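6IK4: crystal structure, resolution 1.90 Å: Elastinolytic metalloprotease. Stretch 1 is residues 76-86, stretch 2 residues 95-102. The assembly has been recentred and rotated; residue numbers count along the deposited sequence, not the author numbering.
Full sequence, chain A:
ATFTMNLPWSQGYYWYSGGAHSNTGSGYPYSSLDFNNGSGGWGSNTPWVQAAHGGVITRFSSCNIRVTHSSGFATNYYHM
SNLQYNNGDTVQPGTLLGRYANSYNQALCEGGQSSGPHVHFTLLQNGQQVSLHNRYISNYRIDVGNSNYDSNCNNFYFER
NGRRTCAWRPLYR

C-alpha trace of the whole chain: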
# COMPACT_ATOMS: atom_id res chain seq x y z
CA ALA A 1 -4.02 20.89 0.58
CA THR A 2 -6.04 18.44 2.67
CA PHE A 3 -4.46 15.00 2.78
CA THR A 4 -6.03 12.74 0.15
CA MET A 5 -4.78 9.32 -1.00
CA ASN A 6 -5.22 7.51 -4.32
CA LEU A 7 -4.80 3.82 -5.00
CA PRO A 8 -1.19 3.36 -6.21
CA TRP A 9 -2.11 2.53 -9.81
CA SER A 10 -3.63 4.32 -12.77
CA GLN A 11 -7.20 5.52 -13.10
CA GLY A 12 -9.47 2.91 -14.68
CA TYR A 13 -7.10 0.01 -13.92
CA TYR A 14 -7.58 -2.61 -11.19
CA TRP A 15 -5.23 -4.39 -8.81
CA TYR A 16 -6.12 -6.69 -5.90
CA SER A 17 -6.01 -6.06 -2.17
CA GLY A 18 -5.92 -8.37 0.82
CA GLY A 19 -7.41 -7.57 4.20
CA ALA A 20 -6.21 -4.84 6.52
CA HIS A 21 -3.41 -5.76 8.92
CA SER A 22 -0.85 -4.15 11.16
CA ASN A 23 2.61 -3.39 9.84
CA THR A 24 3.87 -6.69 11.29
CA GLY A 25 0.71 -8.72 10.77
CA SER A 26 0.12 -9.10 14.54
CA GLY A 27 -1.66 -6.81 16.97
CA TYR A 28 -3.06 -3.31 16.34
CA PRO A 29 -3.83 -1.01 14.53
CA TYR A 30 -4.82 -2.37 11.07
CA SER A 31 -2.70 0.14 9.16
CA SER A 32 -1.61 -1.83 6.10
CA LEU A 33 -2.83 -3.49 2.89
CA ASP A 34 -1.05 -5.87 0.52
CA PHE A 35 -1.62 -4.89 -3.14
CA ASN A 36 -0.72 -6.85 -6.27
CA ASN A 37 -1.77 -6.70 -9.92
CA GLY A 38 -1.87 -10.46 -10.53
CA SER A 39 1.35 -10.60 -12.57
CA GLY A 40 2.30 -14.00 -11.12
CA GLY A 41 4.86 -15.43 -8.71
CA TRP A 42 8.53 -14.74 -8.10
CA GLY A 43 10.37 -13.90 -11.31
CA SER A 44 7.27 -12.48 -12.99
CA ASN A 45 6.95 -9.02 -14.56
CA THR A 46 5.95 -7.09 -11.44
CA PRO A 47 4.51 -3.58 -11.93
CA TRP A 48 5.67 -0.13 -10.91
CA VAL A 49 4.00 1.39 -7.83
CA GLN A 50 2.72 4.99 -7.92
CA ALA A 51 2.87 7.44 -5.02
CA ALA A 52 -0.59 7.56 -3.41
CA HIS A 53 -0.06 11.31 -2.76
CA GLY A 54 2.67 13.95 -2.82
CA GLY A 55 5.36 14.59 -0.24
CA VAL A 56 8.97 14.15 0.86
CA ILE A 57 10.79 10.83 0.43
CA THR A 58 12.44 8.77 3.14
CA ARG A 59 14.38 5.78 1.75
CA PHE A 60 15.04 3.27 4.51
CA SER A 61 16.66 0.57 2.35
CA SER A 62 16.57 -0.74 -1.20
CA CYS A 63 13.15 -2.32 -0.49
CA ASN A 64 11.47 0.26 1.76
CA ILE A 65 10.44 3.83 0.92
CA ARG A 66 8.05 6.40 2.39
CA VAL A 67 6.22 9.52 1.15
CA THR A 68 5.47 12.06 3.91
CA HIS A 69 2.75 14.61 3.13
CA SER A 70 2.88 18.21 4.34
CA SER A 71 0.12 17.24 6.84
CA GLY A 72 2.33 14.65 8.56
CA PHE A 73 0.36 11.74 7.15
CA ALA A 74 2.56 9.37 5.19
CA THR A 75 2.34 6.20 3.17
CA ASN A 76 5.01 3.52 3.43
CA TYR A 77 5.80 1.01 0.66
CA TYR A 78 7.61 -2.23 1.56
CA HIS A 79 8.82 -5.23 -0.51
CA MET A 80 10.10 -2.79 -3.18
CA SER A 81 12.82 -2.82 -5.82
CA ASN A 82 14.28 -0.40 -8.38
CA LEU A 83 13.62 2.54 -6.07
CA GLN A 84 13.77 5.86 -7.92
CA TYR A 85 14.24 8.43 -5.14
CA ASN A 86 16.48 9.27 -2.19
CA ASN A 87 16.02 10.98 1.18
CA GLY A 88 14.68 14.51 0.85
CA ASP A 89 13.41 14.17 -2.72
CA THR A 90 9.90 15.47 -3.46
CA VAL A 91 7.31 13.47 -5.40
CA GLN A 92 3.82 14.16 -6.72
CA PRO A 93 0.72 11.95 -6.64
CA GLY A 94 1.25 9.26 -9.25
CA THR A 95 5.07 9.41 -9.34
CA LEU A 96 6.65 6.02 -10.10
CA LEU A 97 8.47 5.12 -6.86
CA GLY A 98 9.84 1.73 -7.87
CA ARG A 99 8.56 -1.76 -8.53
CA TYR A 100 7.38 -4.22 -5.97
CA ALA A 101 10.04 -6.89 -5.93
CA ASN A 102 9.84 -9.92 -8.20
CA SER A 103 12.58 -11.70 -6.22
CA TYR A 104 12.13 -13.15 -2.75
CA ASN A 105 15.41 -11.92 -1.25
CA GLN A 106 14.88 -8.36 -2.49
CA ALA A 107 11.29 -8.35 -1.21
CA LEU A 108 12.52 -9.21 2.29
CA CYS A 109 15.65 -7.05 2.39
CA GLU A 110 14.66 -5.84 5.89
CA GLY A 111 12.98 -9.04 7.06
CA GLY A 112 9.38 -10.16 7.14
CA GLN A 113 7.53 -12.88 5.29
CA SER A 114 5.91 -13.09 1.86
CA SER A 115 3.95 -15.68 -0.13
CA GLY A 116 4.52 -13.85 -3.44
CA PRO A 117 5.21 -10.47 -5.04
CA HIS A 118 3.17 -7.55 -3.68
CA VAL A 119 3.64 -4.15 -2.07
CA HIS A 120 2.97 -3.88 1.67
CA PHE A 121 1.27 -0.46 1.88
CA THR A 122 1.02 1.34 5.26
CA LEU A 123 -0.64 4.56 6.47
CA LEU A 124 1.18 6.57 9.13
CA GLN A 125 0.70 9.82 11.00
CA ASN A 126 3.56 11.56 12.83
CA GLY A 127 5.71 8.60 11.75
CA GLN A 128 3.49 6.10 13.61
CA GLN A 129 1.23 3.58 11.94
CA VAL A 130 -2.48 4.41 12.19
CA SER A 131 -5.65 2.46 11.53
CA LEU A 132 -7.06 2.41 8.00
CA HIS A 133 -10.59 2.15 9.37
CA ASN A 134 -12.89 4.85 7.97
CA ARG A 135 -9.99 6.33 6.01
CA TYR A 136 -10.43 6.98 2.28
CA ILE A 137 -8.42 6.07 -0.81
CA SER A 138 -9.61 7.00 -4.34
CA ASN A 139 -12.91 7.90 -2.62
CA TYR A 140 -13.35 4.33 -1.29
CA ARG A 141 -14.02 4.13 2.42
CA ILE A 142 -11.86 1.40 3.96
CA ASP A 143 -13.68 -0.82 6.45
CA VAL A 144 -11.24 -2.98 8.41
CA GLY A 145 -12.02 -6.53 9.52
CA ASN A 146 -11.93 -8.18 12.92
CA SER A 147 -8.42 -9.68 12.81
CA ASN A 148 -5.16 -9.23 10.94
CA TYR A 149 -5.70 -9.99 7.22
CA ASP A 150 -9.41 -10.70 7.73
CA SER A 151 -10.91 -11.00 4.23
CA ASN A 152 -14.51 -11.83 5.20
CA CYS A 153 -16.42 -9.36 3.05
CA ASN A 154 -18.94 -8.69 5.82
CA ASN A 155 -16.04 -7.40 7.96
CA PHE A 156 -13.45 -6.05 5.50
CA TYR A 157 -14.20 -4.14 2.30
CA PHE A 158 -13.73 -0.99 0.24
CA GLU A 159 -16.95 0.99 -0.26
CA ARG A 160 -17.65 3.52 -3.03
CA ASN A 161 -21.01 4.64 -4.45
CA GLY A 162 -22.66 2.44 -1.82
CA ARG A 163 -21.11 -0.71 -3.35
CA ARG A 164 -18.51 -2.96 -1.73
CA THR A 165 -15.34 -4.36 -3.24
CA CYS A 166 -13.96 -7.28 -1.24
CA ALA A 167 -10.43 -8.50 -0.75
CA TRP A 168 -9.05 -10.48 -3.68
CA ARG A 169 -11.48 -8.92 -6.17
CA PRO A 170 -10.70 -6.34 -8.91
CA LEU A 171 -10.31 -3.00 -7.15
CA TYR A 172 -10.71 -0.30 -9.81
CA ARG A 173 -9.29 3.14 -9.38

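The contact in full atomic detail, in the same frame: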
# COMPACT_ATOMS: atom_id res chain seq x y z
N ASN A 76 3.79 4.29 3.49
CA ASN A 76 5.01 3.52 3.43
C ASN A 76 4.80 2.35 2.47
O ASN A 76 3.70 1.80 2.41
CB ASN A 76 5.39 3.02 4.83
CG ASN A 76 6.86 2.67 4.94
OD1 ASN A 76 7.68 3.52 5.29
ND2 ASN A 76 7.20 1.41 4.65
N TYR A 77 5.85 2.02 1.71
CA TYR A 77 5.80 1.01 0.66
C TYR A 77 6.94 0.04 0.90
O TYR A 77 8.11 0.41 0.77
CB TYR A 77 5.95 1.66 -0.73
CG TYR A 77 4.96 2.78 -0.98
CD1 TYR A 77 5.15 4.05 -0.41
CD2 TYR A 77 3.84 2.58 -1.77
CE1 TYR A 77 4.23 5.08 -0.61
CE2 TYR A 77 2.92 3.60 -1.99
CZ TYR A 77 3.11 4.84 -1.40
OH TYR A 77 2.19 5.86 -1.60
N TYR A 78 6.61 -1.22 1.22
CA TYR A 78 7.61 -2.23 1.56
C TYR A 78 7.50 -3.41 0.59
O TYR A 78 6.49 -3.59 -0.09
CB TYR A 78 7.45 -2.69 3.03
CG TYR A 78 8.56 -3.61 3.49
CD1 TYR A 78 9.87 -3.15 3.57
CD2 TYR A 78 8.31 -4.94 3.81
CE1 TYR A 78 10.91 -4.00 3.98
CE2 TYR A 78 9.33 -5.79 4.21
CZ TYR A 78 10.63 -5.31 4.29
OH TYR A 78 11.66 -6.16 4.69
N HIS A 79 8.60 -4.17 0.50
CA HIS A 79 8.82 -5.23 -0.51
C HIS A 79 9.12 -4.64 -1.89
O HIS A 79 8.69 -5.19 -2.91
CB HIS A 79 7.64 -6.20 -0.63
CG HIS A 79 7.21 -6.83 0.66
ND1 HIS A 79 8.09 -7.48 1.51
CD2 HIS A 79 5.98 -6.94 1.23
CE1 HIS A 79 7.42 -7.95 2.54
NE2 HIS A 79 6.14 -7.64 2.40
N MET A 80 9.88 -3.54 -1.94
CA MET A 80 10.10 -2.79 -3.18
C MET A 80 11.43 -3.16 -3.83
O MET A 80 12.32 -3.76 -3.22
CB MET A 80 10.08 -1.28 -2.90
CG MET A 80 8.77 -0.75 -2.30
SD MET A 80 7.43 -0.92 -3.48
CE MET A 80 7.88 0.27 -4.74
N SER A 81 11.56 -2.75 -5.10
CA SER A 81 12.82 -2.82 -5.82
C SER A 81 12.89 -1.65 -6.79
O SER A 81 11.91 -0.93 -7.00
CB SER A 81 12.96 -4.15 -6.57
OG SER A 81 12.10 -4.19 -7.70
N ASN A 82 14.08 -1.45 -7.37
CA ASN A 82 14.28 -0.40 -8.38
C ASN A 82 13.79 0.96 -7.89
O ASN A 82 13.14 1.69 -8.63
CB ASN A 82 13.59 -0.75 -9.70
CG ASN A 82 14.01 -2.10 -10.24
OD1 ASN A 82 13.34 -3.11 -10.03
ND2 ASN A 82 15.14 -2.12 -10.95
N LEU A 83 14.10 1.29 -6.64
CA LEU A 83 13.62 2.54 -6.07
C LEU A 83 14.23 3.72 -6.82
O LEU A 83 15.40 3.69 -7.20
CB LEU A 83 13.96 2.61 -4.58
CG LEU A 83 13.16 1.69 -3.64
CD1 LEU A 83 13.56 1.93 -2.20
CD2 LEU A 83 11.64 1.87 -3.84
N GLN A 84 13.44 4.77 -7.01
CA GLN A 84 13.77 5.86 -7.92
C GLN A 84 14.16 7.15 -7.21
O GLN A 84 14.55 8.11 -7.88
CB GLN A 84 12.60 6.14 -8.87
CG GLN A 84 12.26 4.98 -9.79
CD GLN A 84 13.37 4.70 -10.78
OE1 GLN A 84 13.76 5.58 -11.55
NE2 GLN A 84 13.89 3.47 -10.77
N TYR A 85 14.07 7.19 -5.88
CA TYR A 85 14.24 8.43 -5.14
C TYR A 85 15.06 8.18 -3.88
O TYR A 85 15.16 7.05 -3.39
CB TYR A 85 12.87 9.06 -4.81
CG TYR A 85 12.18 9.46 -6.08
CD1 TYR A 85 12.52 10.64 -6.72
CD2 TYR A 85 11.24 8.63 -6.68
CE1 TYR A 85 11.93 11.00 -7.92
CE2 TYR A 85 10.64 9.00 -7.87
CZ TYR A 85 10.99 10.18 -8.49
OH TYR A 85 10.41 10.55 -9.69
N ASN A 86 15.64 9.26 -3.37
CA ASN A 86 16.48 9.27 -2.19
C ASN A 86 15.92 10.23 -1.16
O ASN A 86 15.03 11.03 -1.46
CB ASN A 86 17.92 9.65 -2.55
CG ASN A 86 18.64 8.56 -3.29
OD1 ASN A 86 19.04 7.56 -2.69
ND2 ASN A 86 18.82 8.75 -4.59
N THR A 95 3.67 9.63 -8.99
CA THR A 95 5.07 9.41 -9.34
C THR A 95 5.46 7.94 -9.17
O THR A 95 5.14 7.32 -8.16
CB THR A 95 5.95 10.29 -8.45
OG1 THR A 95 5.64 11.67 -8.68
CG2 THR A 95 7.42 10.05 -8.76
N LEU A 96 6.15 7.39 -10.17
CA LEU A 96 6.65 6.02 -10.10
C LEU A 96 7.76 5.92 -9.06
O LEU A 96 8.85 6.44 -9.27
CB LEU A 96 7.16 5.58 -11.47
CG LEU A 96 6.12 5.61 -12.59
CD1 LEU A 96 6.72 5.12 -13.90
CD2 LEU A 96 4.90 4.77 -12.20
N LEU A 97 7.49 5.21 -7.94
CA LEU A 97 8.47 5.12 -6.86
C LEU A 97 9.49 4.00 -7.08
O LEU A 97 10.61 4.08 -6.57
CB LEU A 97 7.74 4.88 -5.52
CG LEU A 97 6.83 6.02 -5.05
CD1 LEU A 97 6.03 5.63 -3.80
CD2 LEU A 97 7.67 7.29 -4.79
N GLY A 98 9.09 2.97 -7.80
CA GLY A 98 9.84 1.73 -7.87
C GLY A 98 8.88 0.63 -8.27
O GLY A 98 7.71 0.88 -8.54
N ARG A 99 9.40 -0.58 -8.33
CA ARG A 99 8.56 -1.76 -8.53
C ARG A 99 8.39 -2.48 -7.20
O ARG A 99 9.22 -2.33 -6.30
CB ARG A 99 9.18 -2.72 -9.56
CG ARG A 99 9.27 -2.17 -10.96
CD ARG A 99 10.10 -3.07 -11.89
NE ARG A 99 9.60 -4.44 -11.96
CZ ARG A 99 10.21 -5.42 -12.63
NH1 ARG A 99 11.35 -5.19 -13.28
NH2 ARG A 99 9.69 -6.64 -12.65
N TYR A 100 7.32 -3.27 -7.06
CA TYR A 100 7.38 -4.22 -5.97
C TYR A 100 8.18 -5.42 -6.46
O TYR A 100 8.16 -5.74 -7.65
CB TYR A 100 6.01 -4.61 -5.39
CG TYR A 100 4.94 -5.29 -6.23
CD1 TYR A 100 5.03 -6.63 -6.59
CD2 TYR A 100 3.77 -4.60 -6.54
CE1 TYR A 100 4.01 -7.25 -7.32
CE2 TYR A 100 2.75 -5.21 -7.25
CZ TYR A 100 2.87 -6.52 -7.63
OH TYR A 100 1.85 -7.11 -8.34
N ALA A 101 8.96 -6.00 -5.55
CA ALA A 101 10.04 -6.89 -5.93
C ALA A 101 9.51 -8.18 -6.52
O ALA A 101 8.55 -8.77 -6.01
CB ALA A 101 10.90 -7.20 -4.71
N ASN A 102 10.14 -8.62 -7.61
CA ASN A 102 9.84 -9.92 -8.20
C ASN A 102 10.82 -11.00 -7.74
O ASN A 102 10.76 -12.13 -8.25
CB ASN A 102 9.81 -9.81 -9.73
CG ASN A 102 11.21 -9.88 -10.37
OD1 ASN A 102 12.23 -9.65 -9.72
ND2 ASN A 102 11.24 -10.19 -11.66
O HOH W 1 11.93 -6.60 -9.08
O HOH W 2 9.93 8.22 -11.09

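What holds the two backbones together? Four main-chain hydrogen bonds do, three of them where the strands pair antiparallel. Ala101 N donates to His79 O at 2.8 Å, and Ser81 and Arg99 then exchange a pair: Ser81 N gives to Arg99 O at 2.7 Å, and Arg99 N returns to Ser81 O at 2.9 Å. Met80 and Tyr100 sit between these bonded positions as a non-hydrogen-bonded pair, their CA atoms 4.2 Å apart. Beyond the short ladder, where stretch 1 has already left the strand, Gln84 N still reaches Leu97 O at 2.9 Å, with a more bent angle of 141°.

Do carbon-bound hydrogens add to this pairing? They do, as CA-H...O contacts: three of the carbonyls that accept an N-H also lie near a CA. Arg99 O is 3.3 Å from Met80 CA, His79 O is 3.5 Å from Tyr100 CA, and Leu97 O is 3.4 Å from Leu83 CA. In a fourth, Gly98 CA approaches Asn82 O at 3.4 Å. There is no room here for a side chain: an ideal CB on Gly98 would point toward stretch 1 and lie 2.8 Å from Ser81 O and 3.0 Å from Leu83 CD2, a clash with both.

Where is the apolar packing? Leu97 is its centre, with 108 Å² of its surface covered by stretch 1. Its CA-to-CB bond points away, yet the end of the side chain comes nearer and meets two tyrosines. Leu97 CD1 stands over one face of the Tyr77 ring, 3.7 Å from Tyr77 CE1 and only 13° off the ring normal, a CH-pi contact. The other methyl, Leu97 CD2, lies 4.3 Å from Tyr85 CD2. Farther along the ladder, Met80 curls its side chain back through three m rotamers, so that Met80 CE comes within 3.7 Å of Gly98 C.

How are the polar side chains and waters used? Ser81 and Arg99 project to the same face of the sheet, with Ser81 OG 3.8 Å from Arg99 CB. Within stretch 1, Ser81 OG donates to Asn82 OD1 at 2.9 Å, and Gln84 NE2 donates to Asn82 O at 2.9 Å, bracing the turn. One water donates to Ser81 OG at 2.8 Å and accepts from Asn102 N at 3.1 Å, bridging the stretches. A second links Tyr85 OH and Leu96 O, at 2.8 Å from each; Leu96 O also lies at the edge of the Tyr85 ring, 3.4 Å from Tyr85 CE2.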